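Adenosine kinase, putative (Trypanosoma brucei, PDB 3OTX) probably phosphorylates adenosine and related nucleosides with ATP to give the monophosphates, a magnesium-dependent step of purine salvage. Local coordinates at residues L215-R225 against Y255-T266; V242-V250 against A275-V283. The protein carries 1 engineered substitution. One frame throughout, in Å; residues are numbered along the deposited sequence.

Overall arrangement
Both contacts belong to the large sheet of this PfkB (ribokinase-clan) kinase and meet around strand 262-267. Interaction 1 lies inside the sheet: neighbouring parallel strands share backbone hydrogen bonds, apolar side chains, mostly isoleucine and valine, cover both faces, and the C-terminal ends reach the bound AP5. Interaction 2 lies about 10 Å away, centre to centre, at the sheet margin, where helix 242-251 lies against the antiparallel pair 270-276 and 279-283; no hydrogen bond crosses it, and contact is by small apolar groups and by charged side chains laid over them. The two are joined directly, by the Val263 to Ala275 backbone pairing, by Arg261 reaching Ala249 O, and by Phe265 packing against the helix.

Interaction 1: residues L215-R225 against Y255-T266; sequences LPYTDIIVANR and YTGTKGRVVVFT. With AP5 (bis(adenosine)-5'-pentaphosphate), chain C.
Ile220 through Asn224 pair in parallel with Val262 through Thr266, two neighbouring strands of the central sheet of the PfkB kinase fold. The tight part is this pairing, with the strand segments 15° apart and backbone bonds running from Asp219 O to Thr266 N. On one face Ile220 and Val262 lie side by side pointing the same way, Ile220 CG1 being 3.8 Å from Val262 CB, and Val222 and Val264 repeat the pattern beneath helix 300-311. Isoleucine and valine suit such a place, being apolar and, through their branched CB, at home in extended chain. On the other face Ala223, small enough to leave room for a ring, puts CB 3.6 Å from CD1 of Phe265.

The loose side is the 256-259 turn, where Thr256, Thr258 and Lys259 are exposed. Behind it, buried Arg261 and Asp219 are satisfied by polar bonds. Arg261, bent at chi2 and chi3, curls back so that NE and NH2 both grip Thr218 O side-on, the NE bond being 2.9 Å. Ile221 CD1 covers one guanidinium face and Tyr255 CB the other, while Ala249 O and Val253 O take NH1. The Tyr255 ring is sandwiched between Gly257 N and Arg261 CB, and its OH gives a 2.6 Å bond to the anti lone pair of Asp219 OD1, carboxylate and ring standing 85° apart. That OH also accepts from Gly260 N, while a water bridges Asp219 OD1 to Thr258 N.

At the C-terminal ends Asn224 and Thr266, both of the ADP-binding site, meet bis(adenosine)-5'-pentaphosphate. Asn224 caps the following helix through OD1, with CG held between the backbone N and carbonyl carbon (chi1 65°), leaving its amide nitrogen for phosphate: ND2 bonds to AP5 O1B at 2.8 Å, and Thr266 OG1 to AP5 O2A at 2.8 Å.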
loop_
_atom_site.group_PDB
_atom_site.type_symbol
_atom_site.label_atom_id
_atom_site.label_comp_id
_atom_site.label_asym_id
_atom_site.label_seq_id
_atom_site.Cartn_x
_atom_site.Cartn_y
_atom_site.Cartn_z
ATOM N N LEU A 215 -0.962 -14.791 -6.111
ATOM C CA LEU A 215 -0.471 -15.355 -4.841
ATOM C C LEU A 215 0.655 -16.409 -4.954
ATOM O O LEU A 215 1.593 -16.373 -4.179
ATOM C CB LEU A 215 -1.619 -15.925 -4.013
ATOM C CG LEU A 215 -2.510 -14.845 -3.403
ATOM C CD1 LEU A 215 -3.781 -15.573 -2.924
ATOM C CD2 LEU A 215 -1.786 -14.141 -2.280
ATOM N N PRO A 216 0.560 -17.337 -5.924
ATOM C CA PRO A 216 1.645 -18.340 -6.028
ATOM C C PRO A 216 3.032 -17.704 -6.219
ATOM O O PRO A 216 4.039 -18.282 -5.820
ATOM C CB PRO A 216 1.280 -19.128 -7.276
ATOM C CG PRO A 216 -0.173 -18.881 -7.494
ATOM C CD PRO A 216 -0.458 -17.507 -6.970
ATOM N N TYR A 217 3.077 -16.521 -6.841
ATOM C CA TYR A 217 4.352 -15.849 -7.119
ATOM C C TYR A 217 4.735 -14.904 -5.983
ATOM O O TYR A 217 5.746 -14.212 -6.059
ATOM C CB TYR A 217 4.215 -14.993 -8.385
ATOM C CG TYR A 217 3.993 -15.664 -9.709
ATOM C CD1 TYR A 217 2.711 -15.739 -10.271
ATOM C CD2 TYR A 217 5.078 -16.136 -10.459
ATOM C CE1 TYR A 217 2.513 -16.317 -11.532
ATOM C CE2 TYR A 217 4.899 -16.696 -11.711
ATOM C CZ TYR A 217 3.622 -16.790 -12.242
ATOM O OH TYR A 217 3.463 -17.346 -13.498
ATOM N N THR A 218 3.890 -14.830 -4.950
ATOM C CA THR A 218 4.056 -13.846 -3.892
ATOM C C THR A 218 4.846 -14.458 -2.745
ATOM O O THR A 218 4.399 -15.435 -2.120
ATOM C CB THR A 218 2.702 -13.317 -3.422
ATOM O OG1 THR A 218 2.034 -12.672 -4.530
ATOM C CG2 THR A 218 2.895 -12.276 -2.312
ATOM N N ASP A 219 6.030 -13.902 -2.482
ATOM C CA ASP A 219 6.793 -14.329 -1.313
ATOM C C ASP A 219 6.236 -13.784 0.014
ATOM O O ASP A 219 6.054 -14.567 0.961
ATOM C CB ASP A 219 8.246 -13.941 -1.469
ATOM C CG ASP A 219 8.826 -14.426 -2.775
ATOM O OD1 ASP A 219 8.959 -15.648 -2.966
ATOM O OD2 ASP A 219 9.154 -13.601 -3.622
ATOM N N ILE A 220 5.925 -12.481 0.089
ATOM C CA ILE A 220 5.507 -11.919 1.359
ATOM C C ILE A 220 4.116 -11.308 1.156
ATOM O O ILE A 220 3.902 -10.515 0.251
ATOM C CB ILE A 220 6.505 -10.859 1.861
ATOM C CG1 ILE A 220 7.926 -11.454 1.939
ATOM C CG2 ILE A 220 6.038 -10.288 3.195
ATOM C CD1 ILE A 220 8.847 -10.738 2.907
ATOM N N ILE A 221 3.187 -11.726 2.004
ATOM C CA ILE A 221 1.853 -11.193 2.013
ATOM C C ILE A 221 1.705 -10.378 3.288
ATOM O O ILE A 221 1.940 -10.889 4.383
ATOM C CB ILE A 221 0.801 -12.298 2.047
ATOM C CG1 ILE A 221 0.938 -13.231 0.817
ATOM C CG2 ILE A 221 -0.606 -11.667 2.174
ATOM C CD1 ILE A 221 0.166 -14.528 0.932
ATOM N N VAL A 222 1.316 -9.110 3.137
ATOM C CA VAL A 222 1.165 -8.205 4.285
ATOM C C VAL A 222 -0.304 -7.754 4.309
ATOM O O VAL A 222 -0.900 -7.487 3.257
ATOM C CB VAL A 222 2.106 -6.990 4.144
ATOM C CG1 VAL A 222 1.933 -6.007 5.320
ATOM C CG2 VAL A 222 3.552 -7.456 4.112
ATOM N N ALA A 223 -0.912 -7.723 5.500
ATOM C CA ALA A 223 -2.283 -7.226 5.641
ATOM C C ALA A 223 -2.534 -6.780 7.063
ATOM O O ALA A 223 -1.689 -6.933 7.913
ATOM C CB ALA A 223 -3.279 -8.294 5.276
ATOM N N ASN A 224 -3.700 -6.210 7.305
ATOM C CA ASN A 224 -4.132 -5.965 8.669
ATOM C C ASN A 224 -5.085 -7.052 9.169
ATOM O O ASN A 224 -5.404 -7.997 8.446
ATOM C CB ASN A 224 -4.758 -4.565 8.787
ATOM C CG ASN A 224 -6.030 -4.431 7.993
ATOM O OD1 ASN A 224 -6.560 -5.412 7.467
ATOM N ND2 ASN A 224 -6.533 -3.214 7.895
ATOM N N ARG A 225 -5.582 -6.873 10.392
ATOM C CA ARG A 225 -6.426 -7.883 11.045
ATOM C C ARG A 225 -7.704 -8.142 10.221
ATOM O O ARG A 225 -8.122 -9.293 10.003
ATOM C CB ARG A 225 -6.805 -7.378 12.442
ATOM C CG ARG A 225 -7.434 -8.453 13.313
ATOM C CD ARG A 225 -8.249 -7.849 14.456
ATOM N NE ARG A 225 -7.465 -7.394 15.618
ATOM C CZ ARG A 225 -7.003 -6.158 15.798
ATOM N NH1 ARG A 225 -7.189 -5.230 14.859
ATOM N NH2 ARG A 225 -6.344 -5.845 16.929
ATOM N N TYR A 255 2.206 -21.671 -3.471
ATOM C CA TYR A 255 3.462 -20.925 -3.478
ATOM C C TYR A 255 4.481 -21.685 -4.318
ATOM O O TYR A 255 4.760 -22.858 -4.047
ATOM C CB TYR A 255 4.020 -20.770 -2.059
ATOM C CG TYR A 255 5.325 -20.017 -1.980
ATOM C CD1 TYR A 255 5.456 -18.739 -2.541
ATOM C CD2 TYR A 255 6.432 -20.568 -1.339
ATOM C CE1 TYR A 255 6.654 -18.032 -2.460
ATOM C CE2 TYR A 255 7.659 -19.874 -1.249
ATOM C CZ TYR A 255 7.752 -18.602 -1.802
ATOM O OH TYR A 255 8.969 -17.946 -1.724
ATOM N N THR A 256 5.020 -21.004 -5.325
ATOM C CA THR A 256 5.988 -21.622 -6.240
ATOM C C THR A 256 7.376 -20.979 -6.141
ATOM O O THR A 256 8.241 -21.222 -6.981
ATOM C CB THR A 256 5.501 -21.522 -7.707
ATOM O OG1 THR A 256 5.251 -20.161 -8.060
ATOM C CG2 THR A 256 4.215 -22.342 -7.926
ATOM N N GLY A 257 7.590 -20.141 -5.128
ATOM C CA GLY A 257 8.881 -19.481 -4.981
ATOM C C GLY A 257 9.891 -20.263 -4.166
ATOM O O GLY A 257 9.602 -21.342 -3.663
ATOM N N THR A 258 11.080 -19.678 -4.027
ATOM C CA THR A 258 12.193 -20.324 -3.350
ATOM C C THR A 258 12.714 -19.519 -2.163
ATOM O O THR A 258 13.431 -20.079 -1.313
ATOM C CB THR A 258 13.366 -20.593 -4.320
ATOM O OG1 THR A 258 13.791 -19.358 -4.896
ATOM C CG2 THR A 258 12.949 -21.549 -5.437
ATOM N N LYS A 259 12.362 -18.221 -2.103
ATOM C CA LYS A 259 12.839 -17.345 -1.008
ATOM C C LYS A 259 12.194 -17.690 0.328
ATOM O O LYS A 259 12.800 -17.474 1.363
ATOM C CB LYS A 259 12.588 -15.855 -1.295
ATOM C CG LYS A 259 13.396 -15.254 -2.455
ATOM C CD LYS A 259 14.871 -15.102 -2.117
ATOM C CE LYS A 259 15.617 -14.619 -3.332
ATOM N NZ LYS A 259 16.992 -14.199 -2.997
ATOM N N GLY A 260 10.964 -18.196 0.288
ATOM C CA GLY A 260 10.235 -18.629 1.480
ATOM C C GLY A 260 9.057 -17.685 1.617
ATOM O O GLY A 260 9.204 -16.463 1.491
ATOM N N ARG A 261 7.882 -18.254 1.841
ATOM C CA ARG A 261 6.659 -17.483 2.051
ATOM C C ARG A 261 6.618 -16.905 3.471
ATOM O O ARG A 261 6.889 -17.612 4.451
ATOM C CB ARG A 261 5.458 -18.406 1.716
ATOM C CG ARG A 261 4.090 -18.031 2.235
ATOM C CD ARG A 261 3.447 -16.781 1.566
ATOM N NE ARG A 261 3.226 -16.869 0.099
ATOM C CZ ARG A 261 2.382 -17.702 -0.522
ATOM N NH1 ARG A 261 1.686 -18.616 0.145
ATOM N NH2 ARG A 261 2.263 -17.645 -1.849
ATOM N N VAL A 262 6.317 -15.607 3.565
ATOM C CA VAL A 262 6.233 -14.886 4.836
ATOM C C VAL A 262 4.851 -14.239 4.866
ATOM O O VAL A 262 4.400 -13.689 3.855
ATOM C CB VAL A 262 7.311 -13.763 4.932
ATOM C CG1 VAL A 262 7.254 -12.992 6.291
ATOM C CG2 VAL A 262 8.704 -14.317 4.674
ATOM N N VAL A 263 4.190 -14.262 6.019
ATOM C CA VAL A 263 2.916 -13.587 6.157
ATOM C C VAL A 263 3.016 -12.650 7.356
ATOM O O VAL A 263 3.485 -13.050 8.428
ATOM C CB VAL A 263 1.762 -14.600 6.302
ATOM C CG1 VAL A 263 0.421 -13.922 6.428
ATOM C CG2 VAL A 263 1.716 -15.573 5.079
ATOM N N VAL A 264 2.583 -11.401 7.172
ATOM C CA VAL A 264 2.678 -10.381 8.220
ATOM C C VAL A 264 1.309 -9.731 8.356
ATOM O O VAL A 264 0.848 -9.097 7.410
ATOM C CB VAL A 264 3.674 -9.275 7.802
ATOM C CG1 VAL A 264 3.786 -8.192 8.896
ATOM C CG2 VAL A 264 5.062 -9.858 7.490
ATOM N N PHE A 265 0.668 -9.863 9.513
ATOM C CA PHE A 265 -0.653 -9.264 9.750
ATOM C C PHE A 265 -0.556 -8.325 10.948
ATOM O O PHE A 265 -0.276 -8.760 12.079
ATOM C CB PHE A 265 -1.723 -10.328 10.074
ATOM C CG PHE A 265 -2.067 -11.242 8.941
ATOM C CD1 PHE A 265 -2.076 -10.780 7.625
ATOM C CD2 PHE A 265 -2.439 -12.571 9.210
ATOM C CE1 PHE A 265 -2.438 -11.635 6.575
ATOM C CE2 PHE A 265 -2.803 -13.429 8.166
ATOM C CZ PHE A 265 -2.786 -12.945 6.856
ATOM N N THR A 266 -0.792 -7.046 10.692
ATOM C CA THR A 266 -0.759 -6.039 11.737
ATOM C C THR A 266 -2.099 -5.993 12.464
ATOM O O THR A 266 -3.150 -6.354 11.905
ATOM C CB THR A 266 -0.402 -4.639 11.198
ATOM O OG1 THR A 266 -1.389 -4.236 10.235
ATOM C CG2 THR A 266 0.959 -4.653 10.504
HETATM P PA AP5 C . -2.954 -1.113 11.684
HETATM O O1A AP5 C . -4.124 -0.390 12.346
HETATM O O2A AP5 C . -2.990 -2.619 11.841
HETATM O O3A AP5 C . -2.836 -0.824 10.105
HETATM P PB AP5 C . -4.052 -0.667 9.055
HETATM O O1B AP5 C . -5.333 -1.253 9.562
HETATM O O2B AP5 C . -3.540 -1.157 7.744
HETATM O O3B AP5 C . -4.156 0.922 9.052
HETATM P PG AP5 C . -5.299 1.940 8.615
HETATM O O1G AP5 C . -5.069 3.202 9.388
HETATM O O2G AP5 C . -6.710 1.467 8.887
HETATM O O3G AP5 C . -4.908 2.153 7.128
HETATM P PD AP5 C . -5.596 3.062 5.982
HETATM O O1D AP5 C . -6.823 3.823 6.451
HETATM O O2D AP5 C . -5.725 2.154 4.791
HETATM O O3D AP5 C . -4.453 4.174 5.763
HETATM P PE AP5 C . -3.179 4.044 4.780
HETATM O O1E AP5 C . -2.631 2.647 4.847
HETATM O O2E AP5 C . -2.220 5.200 5.059
HETATM O O5F AP5 C . -1.605 -0.446 12.239
HETATM C C5F AP5 C . -0.337 -0.788 11.678
HETATM C C4F AP5 C . 0.740 -0.497 12.695
HETATM O O4F AP5 C . 0.641 0.864 13.136
HETATM C C3F AP5 C . 0.623 -1.290 13.993
HETATM O O3F AP5 C . 1.280 -2.526 13.857
HETATM C C2F AP5 C . 1.220 -0.369 15.017
HETATM O O2F AP5 C . 2.623 -0.459 14.979
HETATM C C1F AP5 C . 0.833 1.016 14.489
HETATM N N9A AP5 C . -0.442 1.536 15.061
HETATM C C8A AP5 C . -1.665 1.670 14.397
HETATM N N7A AP5 C . -2.556 2.204 15.278
HETATM C C5A AP5 C . -1.927 2.423 16.456
HETATM C C6A AP5 C . -2.320 2.973 17.657
HETATM N N6A AP5 C . -3.526 3.522 17.820
HETATM N N1A AP5 C . -1.403 3.066 18.675
HETATM C C2A AP5 C . -0.091 2.647 18.524
HETATM N N3A AP5 C . 0.293 2.110 17.313
HETATM C C4A AP5 C . -0.591 2.021 16.300
HETATM O O5J AP5 C . -3.825 4.229 3.301
HETATM C C5J AP5 C . -4.473 5.444 2.964
HETATM C C4J AP5 C . -4.209 5.624 1.479
HETATM O O4J AP5 C . -4.975 4.682 0.710
HETATM C C3J AP5 C . -4.674 6.977 0.930
HETATM O O3J AP5 C . -3.513 7.784 0.728
HETATM C C2J AP5 C . -5.416 6.638 -0.372
HETATM O O2J AP5 C . -5.027 7.445 -1.478
HETATM C C1J AP5 C . -5.020 5.199 -0.595
HETATM N N9B AP5 C . -5.969 4.449 -1.429
HETATM C C8B AP5 C . -7.298 4.274 -1.152
HETATM N N7B AP5 C . -7.827 3.566 -2.185
HETATM C C5B AP5 C . -6.839 3.298 -3.095
HETATM C C6B AP5 C . -6.826 2.606 -4.313
HETATM N N6B AP5 C . -7.924 2.099 -4.897
HETATM N N1B AP5 C . -5.628 2.575 -4.972
HETATM C C2B AP5 C . -4.449 3.075 -4.468
HETATM N N3B AP5 C . -4.472 3.794 -3.291
HETATM C C4B AP5 C . -5.656 3.859 -2.611
HETATM O O HOH W 1 11.110 -16.749 -4.360
#

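Interaction 2: residues V242-V250 against A275-V283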
loop_
_atom_site.group_PDB
_atom_site.type_symbol
_atom_site.label_atom_id
_atom_site.label_comp_id
_atom_site.label_asym_id
_atom_site.label_seq_id
_atom_site.Cartn_x
_atom_site.Cartn_y
_atom_site.Cartn_z
ATOM N N VAL A 242 -6.072 -14.808 13.917
ATOM C CA VAL A 242 -5.088 -14.235 13.013
ATOM C C VAL A 242 -3.817 -15.068 12.916
ATOM O O VAL A 242 -3.245 -15.210 11.822
ATOM C CB VAL A 242 -4.784 -12.764 13.402
ATOM C CG1 VAL A 242 -3.736 -12.153 12.490
ATOM C CG2 VAL A 242 -6.090 -11.947 13.377
ATOM N N GLU A 243 -3.376 -15.631 14.040
ATOM C CA GLU A 243 -2.214 -16.513 14.018
ATOM C C GLU A 243 -2.490 -17.720 13.115
ATOM O O GLU A 243 -1.647 -18.076 12.305
ATOM C CB GLU A 243 -1.815 -16.962 15.425
ATOM C CG GLU A 243 -1.109 -15.842 16.183
ATOM C CD GLU A 243 -0.534 -16.311 17.512
ATOM O OE1 GLU A 243 -0.097 -17.478 17.617
ATOM O OE2 GLU A 243 -0.523 -15.496 18.453
ATOM N N GLU A 244 -3.667 -18.314 13.241
ATOM C CA GLU A 244 -4.015 -19.506 12.437
ATOM C C GLU A 244 -4.150 -19.139 10.957
ATOM O O GLU A 244 -3.677 -19.858 10.087
ATOM C CB GLU A 244 -5.294 -20.181 12.977
ATOM C CG GLU A 244 -5.766 -21.406 12.194
ATOM C CD GLU A 244 -4.743 -22.540 12.181
ATOM O OE1 GLU A 244 -3.815 -22.545 13.021
ATOM O OE2 GLU A 244 -4.867 -23.408 11.297
ATOM N N ILE A 245 -4.763 -17.992 10.673
ATOM C CA ILE A 245 -4.866 -17.519 9.285
ATOM C C ILE A 245 -3.481 -17.352 8.673
ATOM O O ILE A 245 -3.241 -17.776 7.532
ATOM C CB ILE A 245 -5.720 -16.226 9.190
ATOM C CG1 ILE A 245 -7.129 -16.503 9.730
ATOM C CG2 ILE A 245 -5.816 -15.722 7.742
ATOM C CD1 ILE A 245 -7.963 -15.236 10.011
ATOM N N ALA A 246 -2.563 -16.743 9.419
ATOM C CA ALA A 246 -1.178 -16.591 8.965
ATOM C C ALA A 246 -0.486 -17.947 8.706
ATOM O O ALA A 246 0.141 -18.122 7.654
ATOM C CB ALA A 246 -0.362 -15.711 9.933
ATOM N N ARG A 247 -0.627 -18.895 9.641
ATOM C CA ARG A 247 -0.084 -20.248 9.497
ATOM C C ARG A 247 -0.565 -20.857 8.187
ATOM O O ARG A 247 0.232 -21.390 7.395
ATOM C CB ARG A 247 -0.569 -21.099 10.688
ATOM C CG ARG A 247 0.026 -22.484 10.830
ATOM C CD ARG A 247 -0.348 -23.039 12.220
ATOM N NE ARG A 247 0.462 -22.429 13.278
ATOM C CZ ARG A 247 0.009 -21.694 14.298
ATOM N NH1 ARG A 247 -1.292 -21.450 14.474
ATOM N NH2 ARG A 247 0.880 -21.208 15.168
ATOM N N ARG A 248 -1.869 -20.787 7.961
ATOM C CA ARG A 248 -2.452 -21.384 6.753
ATOM C C ARG A 248 -2.043 -20.623 5.460
ATOM O O ARG A 248 -1.912 -21.225 4.386
ATOM C CB ARG A 248 -3.971 -21.474 6.864
ATOM C CG ARG A 248 -4.500 -22.305 8.000
ATOM C CD ARG A 248 -6.005 -22.327 7.966
ATOM N NE ARG A 248 -6.565 -22.951 9.160
ATOM C CZ ARG A 248 -7.842 -23.276 9.314
ATOM N NH1 ARG A 248 -8.711 -23.044 8.335
ATOM N NH2 ARG A 248 -8.250 -23.844 10.440
ATOM N N ALA A 249 -1.855 -19.313 5.531
ATOM C CA ALA A 249 -1.447 -18.573 4.319
ATOM C C ALA A 249 -0.022 -18.938 3.963
ATOM O O ALA A 249 0.391 -18.816 2.809
ATOM C CB ALA A 249 -1.566 -17.067 4.558
ATOM N N VAL A 250 0.736 -19.393 4.953
ATOM C CA VAL A 250 2.094 -19.838 4.690
ATOM C C VAL A 250 2.083 -21.164 3.929
ATOM O O VAL A 250 2.764 -21.289 2.904
ATOM C CB VAL A 250 2.949 -19.928 5.980
ATOM C CG1 VAL A 250 4.236 -20.728 5.737
ATOM C CG2 VAL A 250 3.256 -18.513 6.496
ATOM N N ALA A 275 4.530 -14.896 10.331
ATOM C CA ALA A 275 4.577 -16.365 10.115
ATOM C C ALA A 275 5.444 -16.728 8.942
ATOM O O ALA A 275 5.432 -16.045 7.913
ATOM C CB ALA A 275 3.193 -16.938 9.914
ATOM N N THR A 276 6.175 -17.836 9.100
ATOM C CA THR A 276 6.959 -18.414 8.016
ATOM C C THR A 276 6.829 -19.937 8.138
ATOM O O THR A 276 6.147 -20.437 9.044
ATOM C CB THR A 276 8.448 -18.034 8.115
ATOM O OG1 THR A 276 9.023 -18.745 9.212
ATOM C CG2 THR A 276 8.693 -16.516 8.281
ATOM N N LYS A 277 7.482 -20.685 7.244
ATOM C CA LYS A 277 7.470 -22.144 7.355
ATOM C C LYS A 277 7.988 -22.582 8.721
ATOM O O LYS A 277 7.711 -23.703 9.160
ATOM C CB LYS A 277 8.311 -22.780 6.231
ATOM C CG LYS A 277 9.798 -22.522 6.366
ATOM C CD LYS A 277 10.579 -23.034 5.175
ATOM C CE LYS A 277 12.057 -22.837 5.417
ATOM N NZ LYS A 277 12.833 -23.140 4.189
ATOM N N ASP A 278 8.756 -21.706 9.378
ATOM C CA ASP A 278 9.436 -22.055 10.636
ATOM C C ASP A 278 8.560 -21.911 11.865
ATOM O O ASP A 278 8.949 -22.324 12.957
ATOM C CB ASP A 278 10.697 -21.202 10.820
ATOM C CG ASP A 278 11.848 -21.651 9.933
ATOM O OD1 ASP A 278 11.825 -22.802 9.438
ATOM O OD2 ASP A 278 12.782 -20.843 9.733
ATOM N N GLY A 279 7.385 -21.306 11.692
ATOM C CA GLY A 279 6.451 -21.102 12.791
ATOM C C GLY A 279 5.843 -19.704 12.778
ATOM O O GLY A 279 6.086 -18.906 11.875
ATOM N N VAL A 280 5.048 -19.420 13.796
ATOM C CA VAL A 280 4.364 -18.151 13.933
ATOM C C VAL A 280 4.862 -17.465 15.195
ATOM O O VAL A 280 4.934 -18.099 16.251
ATOM C CB VAL A 280 2.844 -18.359 14.037
ATOM C CG1 VAL A 280 2.136 -17.021 14.172
ATOM C CG2 VAL A 280 2.322 -19.107 12.816
ATOM N N GLU A 281 5.202 -16.180 15.075
ATOM C CA GLU A 281 5.608 -15.367 16.215
ATOM C C GLU A 281 4.747 -14.111 16.255
ATOM O O GLU A 281 4.061 -13.760 15.286
ATOM C CB GLU A 281 7.044 -14.880 16.070
ATOM C CG GLU A 281 8.080 -15.887 15.659
ATOM C CD GLU A 281 9.287 -15.198 15.052
ATOM O OE1 GLU A 281 9.776 -14.211 15.652
ATOM O OE2 GLU A 281 9.739 -15.633 13.971
ATOM N N THR A 282 4.793 -13.425 17.388
ATOM C CA THR A 282 4.164 -12.121 17.488
ATOM C C THR A 282 5.231 -11.095 17.836
ATOM O O THR A 282 6.162 -11.369 18.600
ATOM C CB THR A 282 3.014 -12.102 18.522
ATOM O OG1 THR A 282 3.472 -12.628 19.760
ATOM C CG2 THR A 282 1.830 -12.953 18.045
ATOM N N VAL A 283 5.091 -9.917 17.235
ATOM C CA VAL A 283 5.995 -8.814 17.474
ATOM C C VAL A 283 5.228 -7.683 18.169
ATOM O O VAL A 283 4.354 -7.058 17.551
ATOM C CB VAL A 283 6.552 -8.285 16.140
ATOM C CG1 VAL A 283 7.585 -7.204 16.369
ATOM C CG2 VAL A 283 7.134 -9.427 15.299
#
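The guanidinium of Arg247 lays one face over CG2 of Val280, 3.5 Å from NH2, and takes OE1 of Glu244 at its edge, within 6° of the plane. The contact is a helix packed on a beta hairpin at the margin of the large sheet, helix 242-251 against strands 270-276 and 279-283. Long, flexible Arg247 suits this solvent-facing border: its chain bends at chi3 (-76°), bringing the charged group back across the valine at about a right angle, while NH1 keeps a 3.1 Å salt bridge to Glu244 OE1. The other oxygen, Glu244 OE2, takes NE of Arg248, so one carboxylate ties two arginines along the helix. Glu243 crosses Val280 obliquely, its methylene CG 4.0 Å from CG1, and carries its carboxylate toward Thr282.

Deeper in, Ala246 and Ala275 meet methyl to methyl at 3.8 Å, alanines letting the backbones come near. The hairpin closes through a type I turn from Thr276 to Gly279, where the positive phi of Gly279 favours glycine. Val250 rests on the start of this turn, spreading its two methyls: CG1 lies 3.6 Å from Lys277 N and CG2 3.6 Å from Ala275 O.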